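Local coordinates for uncharacterized protein (Leptotrichia buccalis, PDB 3T8K) that is of unknown function but folds as a stack of ankyrin-type alpha-hairpin repeats, a scaffold that in many ankyrin-repeat proteins binds other proteins, at residues 17-22 and 58-63; 134-139 and 170-175. All coordinates share one frame; numbering follows the deposited sequence.

Interaction 1. Residues 17-22 and 58-63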
# COMPACT_ATOMS: atom_id res chain seq x y z
N GLY A 17 -11.06 10.48 3.18
CA GLY A 17 -12.05 11.35 2.57
C GLY A 17 -11.60 12.19 1.40
O GLY A 17 -10.50 12.05 0.88
N THR A 18 -12.49 13.07 0.96
CA THR A 18 -12.15 14.03 -0.07
C THR A 18 -11.44 15.21 0.58
O THR A 18 -11.38 15.33 1.81
CB THR A 18 -13.42 14.55 -0.76
OG1 THR A 18 -14.29 15.14 0.22
CG2 THR A 18 -14.15 13.41 -1.44
N TYR A 19 -10.94 16.12 -0.26
CA TYR A 19 -10.37 17.36 0.23
C TYR A 19 -11.42 18.09 1.07
O TYR A 19 -11.13 18.60 2.16
CB TYR A 19 -9.95 18.23 -0.96
CG TYR A 19 -9.44 19.61 -0.59
CD1 TYR A 19 -8.35 19.76 0.26
CD2 TYR A 19 -10.02 20.75 -1.11
CE1 TYR A 19 -7.88 21.02 0.60
CE2 TYR A 19 -9.55 22.01 -0.78
CZ TYR A 19 -8.48 22.13 0.07
OH TYR A 19 -8.02 23.39 0.40
N GLU A 20 -12.65 18.12 0.56
CA GLU A 20 -13.74 18.80 1.26
C GLU A 20 -14.04 18.18 2.63
O GLU A 20 -14.32 18.89 3.61
CB GLU A 20 -15.01 18.82 0.41
CG GLU A 20 -14.93 19.75 -0.80
CD GLU A 20 -13.97 19.25 -1.87
OE1 GLU A 20 -13.79 18.01 -2.00
OE2 GLU A 20 -13.40 20.10 -2.59
N ASP A 21 -14.02 16.85 2.69
CA ASP A 21 -14.21 16.14 3.96
C ASP A 21 -13.11 16.53 4.94
O ASP A 21 -13.38 16.78 6.12
CB ASP A 21 -14.12 14.62 3.76
CG ASP A 21 -15.30 14.05 2.99
OD1 ASP A 21 -16.39 14.66 2.99
OD2 ASP A 21 -15.13 12.96 2.39
N PHE A 22 -11.88 16.54 4.45
CA PHE A 22 -10.73 16.88 5.28
C PHE A 22 -10.86 18.29 5.82
O PHE A 22 -10.59 18.54 7.00
CB PHE A 22 -9.41 16.74 4.53
CG PHE A 22 -8.30 17.53 5.15
CD1 PHE A 22 -7.57 17.02 6.21
CD2 PHE A 22 -8.01 18.81 4.70
CE1 PHE A 22 -6.56 17.76 6.80
CE2 PHE A 22 -7.00 19.55 5.29
CZ PHE A 22 -6.28 19.02 6.34
N SER A 58 -2.62 17.57 0.66
CA SER A 58 -1.20 17.70 0.93
C SER A 58 -0.75 19.14 0.77
O SER A 58 -0.05 19.68 1.63
CB SER A 58 -0.37 16.80 -0.01
OG SER A 58 -0.41 15.45 0.42
N MSE A 59 -1.16 19.75 -0.34
CA MSE A 59 -0.81 21.15 -0.61
C MSE A 59 -1.38 22.09 0.43
O MSE A 59 -0.74 23.06 0.82
CB MSE A 59 -1.27 21.55 -2.00
CG MSE A 59 -0.61 20.75 -3.11
SE MSE A 59 1.31 21.15 -3.31
CE MSE A 59 2.04 20.44 -1.66
N PHE A 60 -2.60 21.81 0.87
CA PHE A 60 -3.23 22.63 1.89
C PHE A 60 -2.41 22.62 3.17
O PHE A 60 -2.08 23.67 3.73
CB PHE A 60 -4.66 22.15 2.15
CG PHE A 60 -5.33 22.83 3.32
CD1 PHE A 60 -6.08 23.98 3.13
CD2 PHE A 60 -5.21 22.32 4.60
CE1 PHE A 60 -6.70 24.61 4.20
CE2 PHE A 60 -5.83 22.94 5.68
CZ PHE A 60 -6.58 24.09 5.48
N LEU A 61 -2.06 21.42 3.63
CA LEU A 61 -1.29 21.25 4.87
C LEU A 61 0.12 21.80 4.76
O LEU A 61 0.60 22.46 5.68
CB LEU A 61 -1.23 19.78 5.28
CG LEU A 61 -2.56 19.25 5.82
CD1 LEU A 61 -2.51 17.75 6.02
CD2 LEU A 61 -2.92 19.96 7.12
N ILE A 62 0.80 21.49 3.67
CA ILE A 62 2.13 22.03 3.46
C ILE A 62 2.11 23.56 3.51
O ILE A 62 2.97 24.18 4.14
CB ILE A 62 2.76 21.55 2.14
CG1 ILE A 62 3.06 20.06 2.25
CG2 ILE A 62 4.03 22.33 1.84
CD1 ILE A 62 3.52 19.44 0.96
N ASN A 63 1.13 24.17 2.85
CA ASN A 63 1.01 25.62 2.86
C ASN A 63 0.69 26.20 4.24
O ASN A 63 1.01 27.36 4.52
CB ASN A 63 -0.01 26.10 1.82
CG ASN A 63 0.46 25.87 0.38
OD1 ASN A 63 1.65 25.64 0.13
ND2 ASN A 63 -0.47 25.93 -0.57

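Interaction 2. Residues 134-139 and 170-175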
# COMPACT_ATOMS: atom_id res chain seq x y z
N PRO A 134 11.29 14.18 -15.13
CA PRO A 134 11.36 15.24 -14.12
C PRO A 134 11.59 14.67 -12.72
O PRO A 134 12.45 15.18 -12.00
CB PRO A 134 9.98 15.90 -14.22
CG PRO A 134 9.56 15.65 -15.64
CD PRO A 134 10.06 14.26 -15.94
N LEU A 135 10.85 13.62 -12.36
CA LEU A 135 11.04 12.98 -11.06
C LEU A 135 12.45 12.38 -10.92
O LEU A 135 13.09 12.54 -9.89
CB LEU A 135 9.96 11.93 -10.79
CG LEU A 135 10.09 11.11 -9.51
CD1 LEU A 135 10.09 12.04 -8.30
CD2 LEU A 135 8.97 10.07 -9.38
N TYR A 136 12.93 11.71 -11.97
CA TYR A 136 14.27 11.14 -11.97
C TYR A 136 15.33 12.23 -11.71
O TYR A 136 16.27 12.03 -10.95
CB TYR A 136 14.58 10.47 -13.32
CG TYR A 136 13.92 9.13 -13.58
CD1 TYR A 136 13.38 8.36 -12.55
CD2 TYR A 136 13.85 8.62 -14.87
CE1 TYR A 136 12.80 7.13 -12.81
CE2 TYR A 136 13.27 7.40 -15.14
CZ TYR A 136 12.75 6.66 -14.11
OH TYR A 136 12.17 5.44 -14.39
N LYS A 137 15.16 13.38 -12.35
CA LYS A 137 16.08 14.49 -12.19
C LYS A 137 16.11 15.00 -10.75
O LYS A 137 17.18 15.31 -10.22
CB LYS A 137 15.73 15.63 -13.15
CG LYS A 137 16.05 15.31 -14.61
CD LYS A 137 15.77 16.51 -15.50
CE LYS A 137 16.16 16.24 -16.94
NZ LYS A 137 15.90 17.46 -17.77
N LEU A 138 14.94 15.10 -10.14
CA LEU A 138 14.83 15.54 -8.75
C LEU A 138 15.64 14.60 -7.86
O LEU A 138 16.47 15.03 -7.07
CB LEU A 138 13.37 15.56 -8.29
CG LEU A 138 12.49 16.70 -8.80
CD1 LEU A 138 11.03 16.46 -8.40
CD2 LEU A 138 12.99 18.04 -8.26
N ILE A 139 15.38 13.31 -8.01
CA ILE A 139 16.03 12.32 -7.17
C ILE A 139 17.55 12.27 -7.36
O ILE A 139 18.30 12.33 -6.39
CB ILE A 139 15.41 10.93 -7.38
CG1 ILE A 139 13.93 10.96 -6.97
CG2 ILE A 139 16.17 9.88 -6.58
CD1 ILE A 139 13.20 9.65 -7.23
N LEU A 170 18.13 3.25 -15.43
CA LEU A 170 19.37 2.48 -15.27
C LEU A 170 20.56 3.34 -15.67
O LEU A 170 21.57 3.38 -14.97
CB LEU A 170 19.34 1.21 -16.12
CG LEU A 170 20.64 0.41 -16.05
CD1 LEU A 170 20.84 -0.11 -14.63
CD2 LEU A 170 20.64 -0.75 -17.05
N LYS A 171 20.43 4.02 -16.80
CA LYS A 171 21.47 4.91 -17.31
C LYS A 171 21.77 6.01 -16.31
O LYS A 171 22.92 6.32 -16.03
CB LYS A 171 21.03 5.51 -18.64
CG LYS A 171 22.02 6.51 -19.25
CD LYS A 171 23.44 5.97 -19.21
CE LYS A 171 24.44 7.03 -19.66
NZ LYS A 171 25.83 6.63 -19.31
N MSE A 172 20.71 6.61 -15.76
CA MSE A 172 20.90 7.70 -14.82
C MSE A 172 21.54 7.23 -13.51
O MSE A 172 22.33 7.97 -12.91
CB MSE A 172 19.58 8.43 -14.58
CG MSE A 172 19.09 9.16 -15.83
SE MSE A 172 17.41 10.11 -15.54
CE MSE A 172 18.12 11.66 -14.60
N MSE A 173 21.23 6.02 -13.08
CA MSE A 173 21.85 5.48 -11.87
C MSE A 173 23.32 5.17 -12.10
O MSE A 173 24.15 5.43 -11.23
CB MSE A 173 21.14 4.21 -11.40
CG MSE A 173 19.92 4.42 -10.55
SE MSE A 173 19.37 2.68 -9.87
CE MSE A 173 20.81 2.35 -8.65
N GLU A 174 23.64 4.59 -13.26
CA GLU A 174 25.04 4.33 -13.58
C GLU A 174 25.82 5.64 -13.64
O GLU A 174 26.97 5.72 -13.19
CB GLU A 174 25.16 3.53 -14.90
CG GLU A 174 24.77 2.07 -14.74
CD GLU A 174 24.54 1.37 -16.07
OE1 GLU A 174 24.69 2.03 -17.13
OE2 GLU A 174 24.21 0.17 -16.06
N ASP A 175 25.19 6.69 -14.18
CA ASP A 175 25.85 7.99 -14.26
C ASP A 175 26.10 8.55 -12.86
O ASP A 175 27.14 9.18 -12.60
CB ASP A 175 25.00 9.00 -15.05
CG ASP A 175 25.00 8.75 -16.55
OD1 ASP A 175 25.79 7.90 -17.05
OD2 ASP A 175 24.20 9.42 -17.24

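Interaction 1. Residues 17-22 and 58-63
Phe60 meets two aromatic side chains of the facing helix, Tyr19 and Phe22. The two aromatic rings Phe22 and Phe60 form an oblique pair, with centroids 5.5 Å apart and planes at 76°. Phe22 points one edge at its partner, and Phe22 CE2 comes to 3.4 Å from Phe60 CD2, which lies in the plane of the Phe22 ring. Tyr19 arrives at about a right angle to Phe60. Tyr19 CE1 rests 3.7 Å from Phe60 CB, and Tyr19 OH lies 3.4 Å from Phe60 CD1. With chi1 of 176°, Tyr19 has CG opposite the backbone N, and this carries its phenol out to Phe60. The aliphatic part is smaller: Leu61 CD2 packs 3.6 Å from Phe22 CZ, again near the ring plane. Replacing Phe60 by an alanine would probably open a gap beside the edge of Phe22 and leave the Tyr19 phenol without the ring beside it. Thr18 and Asp21 form a capping box: Asp21 N donates to Thr18 OG1 at 3.0 Å, and Thr18 N donates to Asp21 OD2. This box starts helix 19-28. That helix packs against helix 51-63, and its Phe26 sits edge-to-face with Phe60. Helix 41-45 covers Leu61, while helix 90-102 packs on Met59 and Ile62.

Interaction 2. Residues 134-139 and 170-175
Met172, a selenomethionine, reaches across from helix 167-180 and lays its SE and CE against Tyr136. This is the tight part of the contact. Met172 SE sits 3.6 Å from Tyr136 CB and 3.9 Å from Tyr136 CD2, so it touches the root of the side chain and one ortho corner of the ring. Met172 CE is 3.9 Å from Tyr136 CB. The two side chains cross at about a right angle. The pair is a Met-aromatic contact of oblique geometry: Met172 SE is 5.0 Å from the centroid of the Tyr136 ring and 61° off the ring normal. The bend at the end of Met172, chi3 78°, turns CE toward the start of Lys137.

The other side is loose. Lys137 CG is 4.2 Å from Met172 CE, and the backbone Lys137 N is 4.1 Å from the same methyl. CB of Lys137 points away from 170-175, and the chain beyond CG is extended, carrying the ammonium group away from the contact. Lys137 is solvent-exposed. On the facing helix the exposed pair Lys171 and Asp175 makes its own salt bridge, Lys171 NZ to Asp175 OD1 at 2.6 Å, using the syn lone pair of the carboxylate. It takes no part across the contact.

The hydroxyl of buried Tyr136 is hydrogen-bonded to Glu129, about two turns earlier on helix 129-140. Met172 also touches Phe140 of that helix. Across these two segments, then, the join is made by van der Waals and selenium-aromatic contact alone. The exposed Lys137, Lys171 and Asp175 add no charged or hydrogen-bonded link between them.

Overall arrangement
Interaction 1 and interaction 2 lie on opposite sides of the chain's centre, 30 Å apart between centres and about 12 Å between nearest atoms. They do not touch. They come in series: 17-22 and 58-63 are both complete before 134-139 begins. Each joins two helices, 19-28 with 51-63 and then 129-140 with 167-180, and they share no helix. Helix 90-102 stands between them, packing on residues of 58-63 and also on Leu135 and Leu138. Helix is the only regular secondary structure; no strand is present, as expected of an ankyrin-like stack. Local helix-to-helix contacts of this kind, repeated along the chain, build the elongated body.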